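Local coordinates for alpha-amylase inhibitor 0.19 (Triticum aestivum, PDB 1HSS), which inhibits alpha-amylases as a secreted, disulfide-rich homodimeric protein of the wheat kernel and is also an IgE-binding allergen, at residues L17-L23 / D40-L45; E50-C54 / L101-A107; L57-D62 / D117-D123. All blocks are in the same frame, centred on the assembly; numbering follows the deposited sequence.

How the contacts relate
From the N terminus, contact 1 comes first: the C20–C41 disulfide closes a loop holding helix 20-27 and the first part of helix 35-46. Segment 50-54, leading into helix 53-67, then serves contact 2, and the turns that follow serve contact 3. Contact 2 returns segment 101-107, with its short strand, to 50-54; contact 3 brings the C-terminal segment 117-123 to 57-62. Contact 1 therefore closes before the others open, whereas contacts 2 and 3 cross along the chain. Neighbouring pairs touch: L45 meets R53 and L101, M60 packs on C20 and R21, and C54 meets D117 and V118, so helix 53-67 joins the N-terminal helices to the C-terminal part of the chain.

Contact 1. Residues L17-L23 / D40-L45; sequences LPACRPL and DCCQQL
The beginning of one helix is stapled to the side of another in an alpha-helical, disulfide-rich fold of the prolamin clan. L17 has a positive phi (45/62), and P18 and A19 turn the chain into helix 20-27, with C20 N hydrogen-bonded to L17 O at 2.9 Å; P18 suits this turn, since its missing NH costs nothing at the start of a helical turn and its ring holds phi near the helical value (-53°). Segment 40-45 is regular helix throughout. In register, C20 CA faces C41 CA at 4.5 Å and L17 CA faces Q44 CA at 6.3 Å.

Along the helix, A19 CB packs 3.6 Å from D40 O; alanine is small enough to face the helix this closely. C41 (chi1 t) follows, and its SG bonds to SG of C20 (chi1 m) at 2.0 Å with chi3 of 95°. L23 (t, p) covers the bridge, its CD2 lying 3.6 Å from C41 SG. C42 turns away, to a disulfide with C99. Q44, one turn beyond C41, points toward the N-terminal loop with chi1 near -96° and chi2 t, and its OE1 accepts a hydrogen bond from A19 N at 2.9 Å (156°): a long amide side chain can satisfy a backbone NH at the turn. L45 completes the buried side, with its CD2 4.0 Å from L17 CD1 and its CG 4.5 Å from C20 SG. I95 of helix 95-98 packs on L23, C41 and L45.

Chemically, one disulfide fixes the spacing of the helices, one hydrogen bond satisfies the amide of A19 in the turn, and leucines shield the sulfur atoms, so the link is covalent and, apart from that hydrogen bond, largely apolar.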
# COMPACT_ATOMS: atom_id res chain seq x y z
N LEU A 17 7.64 -16.19 2.13
CA LEU A 17 7.97 -14.95 2.85
C LEU A 17 7.79 -15.02 4.37
O LEU A 17 7.09 -14.20 4.96
CB LEU A 17 7.17 -13.78 2.30
CG LEU A 17 7.18 -13.66 0.79
CD1 LEU A 17 6.22 -12.61 0.36
CD2 LEU A 17 8.56 -13.35 0.31
N PRO A 18 8.53 -15.92 5.04
CA PRO A 18 8.49 -16.05 6.50
C PRO A 18 8.72 -14.72 7.23
O PRO A 18 8.06 -14.42 8.22
CB PRO A 18 9.61 -17.04 6.80
CG PRO A 18 9.76 -17.80 5.56
CD PRO A 18 9.52 -16.84 4.45
N ALA A 19 9.64 -13.91 6.69
CA ALA A 19 10.03 -12.66 7.32
C ALA A 19 8.97 -11.58 7.18
O ALA A 19 8.97 -10.60 7.90
CB ALA A 19 11.31 -12.18 6.72
N CYS A 20 8.07 -11.75 6.23
CA CYS A 20 7.06 -10.74 5.99
C CYS A 20 5.83 -10.94 6.83
O CYS A 20 5.01 -10.04 6.96
CB CYS A 20 6.68 -10.68 4.50
SG CYS A 20 8.06 -10.19 3.42
N ARG A 21 5.70 -12.12 7.40
CA ARG A 21 4.51 -12.46 8.16
C ARG A 21 4.44 -11.64 9.45
O ARG A 21 3.40 -11.06 9.78
CB ARG A 21 4.48 -13.97 8.42
CG ARG A 21 4.05 -14.72 7.16
CD ARG A 21 4.84 -15.96 6.78
NE ARG A 21 4.03 -17.16 6.95
CZ ARG A 21 3.57 -17.95 5.98
NH1 ARG A 21 4.12 -17.99 4.78
NH2 ARG A 21 2.66 -18.86 6.29
N PRO A 22 5.57 -11.48 10.14
CA PRO A 22 5.57 -10.59 11.30
C PRO A 22 5.40 -9.11 10.94
O PRO A 22 4.81 -8.36 11.69
CB PRO A 22 6.92 -10.88 11.96
CG PRO A 22 7.74 -11.52 10.90
CD PRO A 22 6.76 -12.35 10.15
N LEU A 23 5.92 -8.70 9.80
CA LEU A 23 5.71 -7.35 9.31
C LEU A 23 4.23 -7.05 9.13
O LEU A 23 3.74 -6.04 9.61
CB LEU A 23 6.42 -7.18 7.97
CG LEU A 23 6.14 -5.82 7.33
CD1 LEU A 23 6.74 -4.75 8.20
CD2 LEU A 23 6.73 -5.75 5.92
N ASP A 40 14.33 -7.50 6.62
CA ASP A 40 14.36 -8.92 6.35
C ASP A 40 13.22 -9.35 5.45
O ASP A 40 13.41 -10.19 4.56
CB ASP A 40 14.33 -9.72 7.64
CG ASP A 40 15.66 -9.71 8.37
OD1 ASP A 40 16.69 -9.38 7.77
OD2 ASP A 40 15.68 -10.07 9.55
N CYS A 41 12.06 -8.70 5.60
CA CYS A 41 10.96 -8.92 4.66
C CYS A 41 11.28 -8.47 3.26
O CYS A 41 11.14 -9.23 2.32
CB CYS A 41 9.71 -8.21 5.13
SG CYS A 41 8.40 -8.24 3.89
N CYS A 42 11.80 -7.26 3.12
CA CYS A 42 12.14 -6.72 1.81
C CYS A 42 13.23 -7.51 1.11
O CYS A 42 13.21 -7.67 -0.10
CB CYS A 42 12.58 -5.26 1.96
SG CYS A 42 11.23 -4.23 2.60
N GLN A 43 14.22 -7.93 1.89
CA GLN A 43 15.30 -8.81 1.43
C GLN A 43 14.78 -10.08 0.78
O GLN A 43 15.22 -10.46 -0.31
CB GLN A 43 16.18 -9.16 2.62
CG GLN A 43 17.02 -10.42 2.47
CD GLN A 43 18.34 -10.18 1.77
OE1 GLN A 43 18.55 -9.15 1.13
NE2 GLN A 43 19.22 -11.17 1.83
N GLN A 44 13.84 -10.75 1.45
CA GLN A 44 13.12 -11.89 0.89
C GLN A 44 12.29 -11.58 -0.37
O GLN A 44 12.33 -12.34 -1.34
CB GLN A 44 12.22 -12.51 1.96
CG GLN A 44 12.85 -13.69 2.69
CD GLN A 44 12.08 -14.14 3.93
OE1 GLN A 44 10.87 -13.90 4.08
NE2 GLN A 44 12.78 -14.80 4.83
N LEU A 45 11.56 -10.46 -0.38
CA LEU A 45 10.85 -10.01 -1.58
C LEU A 45 11.79 -9.70 -2.75
O LEU A 45 11.53 -10.10 -3.88
CB LEU A 45 9.98 -8.79 -1.30
CG LEU A 45 8.53 -9.07 -0.89
CD1 LEU A 45 7.86 -7.79 -0.45
CD2 LEU A 45 7.76 -9.73 -2.03

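Contact 2. Residues E50-C54 / L101-A107; sequences EWCRC and LPIVVDA
E50 lies beside I103 (CA–CA 4.3 Å) and W51 beside V104 (5.3 Å), with 103-104 extended and 53-54 in helix 53-67. V104 N donates to E50 O at 3.0 Å (157°), and I103 CA makes a CA-H...O contact of 3.3 Å with the same oxygen. P102 O accepts from R53 NH2 at 3.1 Å; the off-rotamer arginine reaches across to L101 and P102, L101 CG lying over one guanidinium face, while NH1 makes a weak bond to I48 O. Strand 103-104 pairs antiparallel with 111-112, I103 making backbone hydrogen bonds with A112, in the two-stranded sheet of this mainly helical fold with long loops. A water donates to both E50 OE1 (2.8 Å) and I103 O (2.9 Å), supplying the hydrogens that bridge these two acceptors. V104, beta-branched as suits a strand, packs over one face of the W51 ring (chi1 m). C54 SG, bonded to C115, lies 3.8 Å from I103 CD1. D106 OD1 accepts from S108 and pairs with R84 of the second subunit.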
# COMPACT_ATOMS: atom_id res chain seq x y z
N GLU A 50 10.16 -9.81 -10.35
CA GLU A 50 9.07 -8.84 -10.52
C GLU A 50 7.73 -9.50 -10.84
O GLU A 50 6.67 -8.97 -10.51
CB GLU A 50 9.41 -7.88 -11.65
CG GLU A 50 10.17 -6.68 -11.23
CD GLU A 50 10.38 -5.68 -12.36
OE1 GLU A 50 9.60 -5.71 -13.35
OE2 GLU A 50 11.31 -4.83 -12.25
N TRP A 51 7.81 -10.60 -11.59
CA TRP A 51 6.64 -11.32 -12.05
C TRP A 51 5.97 -12.15 -10.95
O TRP A 51 4.78 -12.44 -11.03
CB TRP A 51 7.03 -12.23 -13.21
CG TRP A 51 7.47 -11.46 -14.41
CD1 TRP A 51 8.73 -11.00 -14.67
CD2 TRP A 51 6.67 -11.08 -15.55
NE1 TRP A 51 8.77 -10.37 -15.89
CE2 TRP A 51 7.51 -10.40 -16.45
CE3 TRP A 51 5.32 -11.26 -15.89
CZ2 TRP A 51 7.04 -9.90 -17.68
CZ3 TRP A 51 4.86 -10.75 -17.11
CH2 TRP A 51 5.72 -10.08 -17.98
N CYS A 52 6.73 -12.53 -9.93
CA CYS A 52 6.22 -13.49 -8.95
C CYS A 52 6.10 -12.92 -7.56
O CYS A 52 5.70 -13.63 -6.64
CB CYS A 52 7.12 -14.72 -8.91
SG CYS A 52 7.10 -15.63 -10.47
N ARG A 53 6.46 -11.65 -7.39
CA ARG A 53 6.41 -11.01 -6.08
C ARG A 53 4.99 -10.95 -5.50
O ARG A 53 4.80 -11.24 -4.33
CB ARG A 53 7.00 -9.60 -6.17
CG ARG A 53 8.23 -9.37 -5.32
CD ARG A 53 9.53 -9.26 -6.11
NE ARG A 53 9.90 -7.91 -6.48
CZ ARG A 53 11.09 -7.55 -6.96
NH1 ARG A 53 12.18 -8.29 -6.83
NH2 ARG A 53 11.22 -6.35 -7.50
N CYS A 54 3.99 -10.66 -6.33
CA CYS A 54 2.59 -10.67 -5.90
C CYS A 54 2.06 -12.06 -5.62
O CYS A 54 1.15 -12.24 -4.80
CB CYS A 54 1.70 -10.04 -6.96
SG CYS A 54 1.98 -8.27 -7.12
N LEU A 101 9.76 -2.08 -4.19
CA LEU A 101 10.05 -3.16 -5.13
C LEU A 101 8.92 -3.19 -6.16
O LEU A 101 7.75 -3.31 -5.79
CB LEU A 101 10.14 -4.50 -4.39
CG LEU A 101 11.43 -5.19 -3.95
CD1 LEU A 101 12.63 -4.30 -4.09
CD2 LEU A 101 11.29 -5.69 -2.53
N PRO A 102 9.24 -2.98 -7.44
CA PRO A 102 8.20 -3.05 -8.48
C PRO A 102 7.80 -4.48 -8.84
O PRO A 102 8.51 -5.45 -8.58
CB PRO A 102 8.82 -2.30 -9.67
CG PRO A 102 10.29 -2.48 -9.49
CD PRO A 102 10.53 -2.51 -8.00
N ILE A 103 6.59 -4.58 -9.34
CA ILE A 103 6.01 -5.85 -9.74
C ILE A 103 5.53 -5.66 -11.18
O ILE A 103 5.45 -4.53 -11.65
CB ILE A 103 4.85 -6.24 -8.77
CG1 ILE A 103 3.79 -5.13 -8.70
CG2 ILE A 103 5.38 -6.38 -7.36
CD1 ILE A 103 2.57 -5.36 -9.55
N VAL A 104 5.35 -6.74 -11.95
CA VAL A 104 4.66 -6.56 -13.22
C VAL A 104 3.22 -7.06 -13.14
O VAL A 104 2.94 -8.10 -12.55
CB VAL A 104 5.42 -7.16 -14.42
CG1 VAL A 104 6.81 -7.59 -14.01
CG2 VAL A 104 4.64 -8.27 -15.05
N VAL A 105 2.30 -6.16 -13.51
CA VAL A 105 0.88 -6.30 -13.23
C VAL A 105 0.26 -7.47 -13.98
O VAL A 105 -0.56 -8.21 -13.45
CB VAL A 105 0.11 -5.02 -13.57
CG1 VAL A 105 -1.35 -5.16 -13.18
CG2 VAL A 105 0.71 -3.84 -12.84
N ASP A 106 0.67 -7.63 -15.23
CA ASP A 106 0.32 -8.83 -15.98
C ASP A 106 1.15 -9.00 -17.26
O ASP A 106 2.18 -8.35 -17.44
CB ASP A 106 -1.18 -8.84 -16.30
CG ASP A 106 -1.63 -7.58 -17.04
OD1 ASP A 106 -0.80 -6.92 -17.70
OD2 ASP A 106 -2.83 -7.28 -16.99
N ALA A 107 0.61 -9.77 -18.19
CA ALA A 107 1.33 -10.20 -19.38
C ALA A 107 1.81 -9.05 -20.26
O ALA A 107 2.80 -9.18 -20.98
CB ALA A 107 0.46 -11.15 -20.19
O HOH W 1 7.85 -3.60 -13.05

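Contact 3. Residues L57-D62 / D117-D123; sequences LYSMLD and DVAAYPD
This is aromatic and aliphatic packing of the C-terminal segment against helix 53-67 in the helical, disulfide-rich fold of the cereal inhibitor family. Segment 57-62 is helical; helix 116-119 ends at A119, and A120 is the first residue to leave helical phi/psi. Y121 then turns extended (-46/138) before a cis peptide to P122. In register, Y58 CA faces V118 CA at 5.3 Å and D62 CA faces P122 CA at 7.7 Å.

V118 (chi1 t), compact enough to fit close to the helix, puts CG2 4.0 Å from Y58 CB and 4.1 Å from L57 CB, while its CG1 lies 4.0 Å from L61 CD2. Both tyrosines take chi1 t: Y121 turns an edge toward the face of Y58, ring centroids 5.3 Å apart and planes at 63°, a T-shaped pair. L61 (t, p), whose branched aliphatic end suits a ring face, lays CD2 over the Y121 face, 4.2 Å from the ring centroid in a CH-pi contact, and V88 of helix 85-92 adjoins L61. A tyrosine suits position 121 because its ring is buried while its hydroxyl reaches a carboxylate: Y121 OH donates to D62 OD1 at 2.8 Å.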
# COMPACT_ATOMS: atom_id res chain seq x y z
N LEU A 57 3.32 -13.08 -2.20
CA LEU A 57 2.49 -12.41 -1.20
C LEU A 57 1.10 -13.04 -1.06
O LEU A 57 0.61 -13.21 0.05
CB LEU A 57 2.35 -10.91 -1.53
CG LEU A 57 3.53 -10.04 -1.10
CD1 LEU A 57 3.49 -8.71 -1.80
CD2 LEU A 57 3.53 -9.85 0.40
N TYR A 58 0.47 -13.38 -2.18
CA TYR A 58 -0.82 -14.09 -2.18
C TYR A 58 -0.73 -15.42 -1.41
O TYR A 58 -1.53 -15.70 -0.52
CB TYR A 58 -1.25 -14.34 -3.62
CG TYR A 58 -2.69 -14.67 -3.76
CD1 TYR A 58 -3.14 -15.97 -3.57
CD2 TYR A 58 -3.61 -13.70 -4.07
CE1 TYR A 58 -4.49 -16.29 -3.69
CE2 TYR A 58 -4.96 -14.00 -4.19
CZ TYR A 58 -5.40 -15.30 -4.00
OH TYR A 58 -6.74 -15.63 -4.12
N SER A 59 0.30 -16.20 -1.73
CA SER A 59 0.61 -17.47 -1.07
C SER A 59 0.79 -17.31 0.43
O SER A 59 0.30 -18.11 1.21
CB SER A 59 1.88 -18.08 -1.69
OG SER A 59 2.30 -19.25 -1.01
N MET A 60 1.57 -16.30 0.83
CA MET A 60 1.78 -15.98 2.25
C MET A 60 0.48 -15.68 3.00
O MET A 60 0.22 -16.28 4.04
CB MET A 60 2.72 -14.78 2.37
CG MET A 60 3.02 -14.37 3.81
SD MET A 60 3.62 -12.67 3.97
CE MET A 60 2.19 -11.84 3.63
N LEU A 61 -0.33 -14.76 2.46
CA LEU A 61 -1.62 -14.36 3.04
C LEU A 61 -2.59 -15.53 3.15
O LEU A 61 -3.31 -15.65 4.13
CB LEU A 61 -2.25 -13.27 2.18
CG LEU A 61 -3.56 -12.73 2.72
CD1 LEU A 61 -3.29 -12.11 4.08
CD2 LEU A 61 -4.14 -11.72 1.75
N ASP A 62 -2.67 -16.31 2.08
CA ASP A 62 -3.50 -17.51 2.06
C ASP A 62 -3.08 -18.52 3.15
O ASP A 62 -3.90 -18.95 3.95
CB ASP A 62 -3.43 -18.13 0.65
CG ASP A 62 -4.37 -19.31 0.48
OD1 ASP A 62 -5.60 -19.10 0.35
OD2 ASP A 62 -3.89 -20.46 0.47
N ASP A 117 -4.26 -8.37 -7.10
CA ASP A 117 -4.75 -9.73 -6.86
C ASP A 117 -4.80 -10.08 -5.36
O ASP A 117 -5.80 -10.59 -4.88
CB ASP A 117 -3.89 -10.74 -7.64
CG ASP A 117 -2.36 -10.60 -7.38
OD1 ASP A 117 -1.82 -9.47 -7.41
OD2 ASP A 117 -1.69 -11.65 -7.25
N VAL A 118 -3.80 -9.61 -4.62
CA VAL A 118 -3.74 -9.78 -3.17
C VAL A 118 -4.77 -8.90 -2.44
O VAL A 118 -5.32 -9.30 -1.42
CB VAL A 118 -2.32 -9.46 -2.64
CG1 VAL A 118 -2.26 -9.58 -1.12
CG2 VAL A 118 -1.31 -10.40 -3.29
N ALA A 119 -5.01 -7.68 -2.94
CA ALA A 119 -6.03 -6.80 -2.38
C ALA A 119 -7.47 -7.34 -2.54
O ALA A 119 -8.38 -6.99 -1.78
CB ALA A 119 -5.92 -5.41 -3.01
N ALA A 120 -7.65 -8.23 -3.50
CA ALA A 120 -8.94 -8.82 -3.76
C ALA A 120 -9.12 -10.24 -3.22
O ALA A 120 -10.09 -10.91 -3.52
CB ALA A 120 -9.20 -8.80 -5.24
N TYR A 121 -8.14 -10.73 -2.47
CA TYR A 121 -8.22 -12.03 -1.80
C TYR A 121 -9.58 -12.24 -1.08
O TYR A 121 -10.13 -11.31 -0.50
CB TYR A 121 -7.04 -12.13 -0.82
CG TYR A 121 -6.91 -13.44 -0.07
CD1 TYR A 121 -7.60 -13.63 1.12
CD2 TYR A 121 -6.16 -14.48 -0.58
CE1 TYR A 121 -7.55 -14.82 1.77
CE2 TYR A 121 -6.10 -15.68 0.07
CZ TYR A 121 -6.80 -15.84 1.25
OH TYR A 121 -6.80 -17.05 1.92
N PRO A 122 -10.18 -13.45 -1.18
CA PRO A 122 -9.65 -14.73 -1.67
C PRO A 122 -10.03 -15.04 -3.11
O PRO A 122 -9.96 -16.18 -3.54
CB PRO A 122 -10.26 -15.75 -0.70
CG PRO A 122 -11.39 -15.05 -0.03
CD PRO A 122 -11.52 -13.67 -0.61
N ASP A 123 -10.40 -14.01 -3.86
CA ASP A 123 -10.79 -14.18 -5.25
C ASP A 123 -9.63 -14.01 -6.26
O ASP A 123 -9.10 -15.00 -6.78
CB ASP A 123 -11.94 -13.22 -5.57
CG ASP A 123 -13.18 -13.49 -4.71
OD1 ASP A 123 -13.86 -14.52 -4.96
OD2 ASP A 123 -13.45 -12.72 -3.76